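Membrane protein, putative (Geobacter sulfurreducens PCA, PDB 2QYB) is of unknown function but, as a sodium:solute symporter family member whose GAF domain this is, may have transporter and phosphatase activities. Local coordinates at residues 39-44 with 49-54; 113-116 with 122-125. All coordinates share one frame; numbering follows the deposited sequence.

Interaction 1 (39-44 with 49-54); sequences VIRLVD and LRVRSY
A beta hairpin with a classic bulge joins strands 37-43 and 49-56, with R52 and S53 both facing I40. The I40 carbonyl oxygen takes R52 N in its own plane at 3.0 Å, the N-H pointing almost straight at it (172°), and a longer, weak bond from S53 N. I40 N returns to S53 O at 2.9 Å; beyond the bulge L42 and R50 exchange backbone hydrogen bonds. In the antiparallel sheet of this GAF domain, 49-56 is an outermost strand of the chain. V39, R41, V43, L49 and V51 share one face. There R41, extended from CG to NE (chi2 -178°), crosses L49 at about a right angle, CD lying 3.6 Å from L49 O. V51 CG2 sits over one face of the R41 guanidinium, 3.7 Å from R41 NE, and R41 NH2 hydrogen-bonds to the carbonyls of A63 and K65. With an alanine in place of R41, these carbonyls would probably lose this donor and a gap would open beside V51 CG2. V43 CG2 meets L49 CD2 at 3.7 Å. On the other face, covered partly by helix 10-32, I40 CD1 touches S53 CB, and S53 OG hydrogen-bonds to D23. R52, bent at chi2 (-46°), lays CG 4.1 Å from L42 CB and salt-bridges D17 of the second subunit, while R50 pairs with D66. R50 CG rests against D44 OD2, while D44 OD1 accepts V48 N.

Interaction 2 (113-116 with 122-125); sequences IPIS and PFGI
I115 O is held by F123 N at 2.9 Å, the donor standing nearly on the line of the carbonyl bond. P122 CA also brings its hydrogen to this oxygen, and the F123 ring lies with one face toward it, the oxygen 4.0 Å above the ring plane and over its centre. This is a classic beta bulge in the hairpin of strands 109-115 and 124-130 of the GAF domain: F123 and G124 both face I115. I115 N donates a hydrogen bond to G124 O at 2.8 Å, from well above the carbonyl plane. CG of F123 stands between its backbone N and carbonyl carbon (chi1 55°), which swings the ring back over the partner strand. The I115 and F123 side chains cross at about a right angle, I115 CG2 touching F123 CE2 at 3.8 Å, while I115 CD1 reaches across to the backbone of I125. Helix 139-158 covers this side, with A153 against both I115 and F123. P114 and I125 lie on the opposite face, I125 against helix 74-81 and P114 against N82. P114 needs no N-H here, since it forms a non-hydrogen-bonded pair with I125. P114 CB meets P122 CB at 4.1 Å, and S116 CB lies against P122 CA. With chi1 and chi2 of I125 both at -65°, CD1 folds inward to rest 3.6 Å from P114 CA.

The two hairpins lie side by side in one antiparallel sheet, their centres about 10 Å apart, because strand 37-43 of interaction 1 neighbours strand 124-130 of interaction 2. Probable backbone hydrogen bonds join them: V43 N to F123 O at 2.9 Å and I125 N to R41 O at 3.0 Å. L49 CD2 reaches past its own partner strand to G124 CA at 3.8 Å, and L42 packs on F123 across the same seam. Helix 74-81 spans both, F79 touching V43 and L49 as well as P122 and I125. The second subunit meets interaction 1 but does not touch the segments of interaction 2.

Interaction 1 (39-44 with 49-54)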
# COMPACT_ATOMS: atom_id res chain seq x y z
N VAL A 39 2.72 8.93 7.32
CA VAL A 39 3.59 7.77 7.24
C VAL A 39 3.48 7.02 8.58
O VAL A 39 3.44 7.64 9.62
CB VAL A 39 5.10 8.17 6.90
CG1 VAL A 39 5.94 6.96 6.63
CG2 VAL A 39 5.20 9.12 5.72
N ILE A 40 3.38 5.70 8.53
CA ILE A 40 3.61 4.83 9.71
C ILE A 40 4.98 4.13 9.53
O ILE A 40 5.25 3.54 8.49
CB ILE A 40 2.50 3.77 9.87
CG1 ILE A 40 1.18 4.42 10.27
CG2 ILE A 40 2.89 2.69 10.88
CD1 ILE A 40 -0.04 3.60 9.89
N ARG A 41 5.84 4.23 10.54
CA ARG A 41 7.04 3.43 10.63
C ARG A 41 6.93 2.48 11.83
O ARG A 41 6.38 2.87 12.87
CB ARG A 41 8.28 4.30 10.80
CG ARG A 41 8.50 5.23 9.66
CD ARG A 41 9.78 6.00 9.88
NE ARG A 41 10.18 6.73 8.68
CZ ARG A 41 9.61 7.85 8.24
NH1 ARG A 41 8.57 8.40 8.87
NH2 ARG A 41 10.06 8.44 7.15
N LEU A 42 7.47 1.27 11.66
CA LEU A 42 7.55 0.29 12.74
C LEU A 42 8.99 -0.16 12.90
O LEU A 42 9.73 -0.26 11.93
CB LEU A 42 6.63 -0.91 12.46
CG LEU A 42 5.14 -0.59 12.30
CD1 LEU A 42 4.21 -1.82 11.93
CD2 LEU A 42 4.62 0.16 13.51
N VAL A 43 9.39 -0.42 14.13
CA VAL A 43 10.71 -0.92 14.37
C VAL A 43 10.81 -2.32 13.81
O VAL A 43 9.89 -3.12 13.97
CB VAL A 43 11.11 -0.89 15.86
CG1 VAL A 43 12.56 -1.29 15.98
CG2 VAL A 43 10.95 0.50 16.44
N ASP A 44 11.92 -2.62 13.13
CA ASP A 44 12.20 -3.97 12.69
C ASP A 44 13.03 -4.64 13.79
O ASP A 44 13.37 -4.00 14.78
CB ASP A 44 12.89 -3.99 11.31
CG ASP A 44 14.30 -3.38 11.33
OD1 ASP A 44 14.80 -3.07 12.44
OD2 ASP A 44 14.91 -3.24 10.25
N LEU A 49 13.48 2.12 12.32
CA LEU A 49 12.10 2.55 12.00
C LEU A 49 11.87 2.48 10.49
O LEU A 49 12.29 3.36 9.72
CB LEU A 49 11.82 3.97 12.51
CG LEU A 49 11.51 4.11 14.00
CD1 LEU A 49 11.49 5.58 14.37
CD2 LEU A 49 10.18 3.44 14.38
N ARG A 50 11.22 1.40 10.07
CA ARG A 50 10.98 1.11 8.69
C ARG A 50 9.62 1.65 8.28
O ARG A 50 8.61 1.40 8.97
CB ARG A 50 10.99 -0.41 8.47
CG ARG A 50 12.33 -1.13 8.75
CD ARG A 50 13.33 -1.06 7.61
NE ARG A 50 12.69 -1.18 6.30
CZ ARG A 50 12.51 -2.30 5.58
NH1 ARG A 50 11.87 -2.23 4.41
NH2 ARG A 50 12.92 -3.50 6.01
N VAL A 51 9.58 2.34 7.14
CA VAL A 51 8.30 2.70 6.50
C VAL A 51 7.48 1.47 6.09
O VAL A 51 7.91 0.62 5.27
CB VAL A 51 8.50 3.55 5.24
CG1 VAL A 51 7.13 3.85 4.62
CG2 VAL A 51 9.29 4.82 5.58
N ARG A 52 6.29 1.37 6.72
CA ARG A 52 5.39 0.24 6.49
C ARG A 52 4.05 0.65 5.89
O ARG A 52 3.34 -0.18 5.39
CB ARG A 52 5.16 -0.52 7.81
CG ARG A 52 6.44 -1.13 8.41
CD ARG A 52 7.28 -1.86 7.35
NE ARG A 52 8.24 -2.77 7.93
CZ ARG A 52 9.01 -3.59 7.23
NH1 ARG A 52 8.93 -3.61 5.92
NH2 ARG A 52 9.87 -4.40 7.85
N SER A 53 3.70 1.92 5.93
CA SER A 53 2.45 2.37 5.39
C SER A 53 2.53 3.86 5.19
O SER A 53 3.19 4.53 5.92
CB SER A 53 1.30 2.03 6.35
OG SER A 53 0.07 2.51 5.85
N TYR A 54 1.82 4.37 4.21
CA TYR A 54 1.83 5.82 3.94
C TYR A 54 0.67 6.18 3.01
O TYR A 54 0.19 5.35 2.27
CB TYR A 54 3.17 6.23 3.31
CG TYR A 54 3.30 5.79 1.91
CD1 TYR A 54 4.02 4.65 1.56
CD2 TYR A 54 2.66 6.51 0.91
CE1 TYR A 54 4.09 4.25 0.22
CE2 TYR A 54 2.72 6.13 -0.39
CZ TYR A 54 3.43 5.01 -0.74
OH TYR A 54 3.44 4.73 -2.08

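Interaction 2 (113-116 with 122-125)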
# COMPACT_ATOMS: atom_id res chain seq x y z
N ILE A 113 4.17 11.22 16.20
CA ILE A 113 3.37 10.69 17.29
C ILE A 113 3.78 9.27 17.54
O ILE A 113 3.67 8.43 16.64
CB ILE A 113 1.86 10.72 16.96
CG1 ILE A 113 1.41 12.15 16.59
CG2 ILE A 113 1.03 10.11 18.14
CD1 ILE A 113 1.10 12.24 15.11
N PRO A 114 4.23 8.97 18.77
CA PRO A 114 4.64 7.60 19.07
C PRO A 114 3.48 6.63 18.97
O PRO A 114 2.30 6.99 19.23
CB PRO A 114 5.15 7.69 20.52
CG PRO A 114 5.45 9.10 20.74
CD PRO A 114 4.39 9.84 19.94
N ILE A 115 3.80 5.42 18.53
CA ILE A 115 2.80 4.36 18.41
C ILE A 115 3.14 3.34 19.52
O ILE A 115 4.18 2.67 19.48
CB ILE A 115 2.78 3.72 17.03
CG1 ILE A 115 2.33 4.72 15.96
CG2 ILE A 115 1.87 2.47 17.01
CD1 ILE A 115 2.46 4.11 14.53
N SER A 116 2.31 3.32 20.55
CA SER A 116 2.54 2.48 21.70
C SER A 116 1.22 2.11 22.33
O SER A 116 0.24 2.86 22.31
CB SER A 116 3.37 3.21 22.75
OG SER A 116 2.79 4.48 23.03
N PRO A 122 7.15 2.50 22.88
CA PRO A 122 6.70 2.65 21.53
C PRO A 122 7.40 1.68 20.61
O PRO A 122 8.58 1.35 20.83
CB PRO A 122 7.08 4.10 21.17
CG PRO A 122 8.16 4.45 22.07
CD PRO A 122 7.80 3.73 23.36
N PHE A 123 6.64 1.21 19.62
CA PHE A 123 7.18 0.33 18.60
C PHE A 123 7.10 0.88 17.17
O PHE A 123 7.41 0.16 16.21
CB PHE A 123 6.59 -1.08 18.71
CG PHE A 123 5.09 -1.14 18.66
CD1 PHE A 123 4.37 -1.47 19.81
CD2 PHE A 123 4.41 -0.96 17.49
CE1 PHE A 123 3.00 -1.57 19.78
CE2 PHE A 123 3.03 -1.07 17.47
CZ PHE A 123 2.34 -1.36 18.60
N GLY A 124 6.73 2.16 17.08
CA GLY A 124 6.67 2.91 15.84
C GLY A 124 6.35 4.39 16.01
O GLY A 124 6.16 4.87 17.13
N ILE A 125 6.32 5.10 14.88
CA ILE A 125 5.94 6.51 14.78
C ILE A 125 4.88 6.74 13.68
O ILE A 125 4.98 6.24 12.60
CB ILE A 125 7.18 7.39 14.50
CG1 ILE A 125 8.15 7.34 15.70
CG2 ILE A 125 6.79 8.82 14.27
CD1 ILE A 125 7.60 7.96 17.04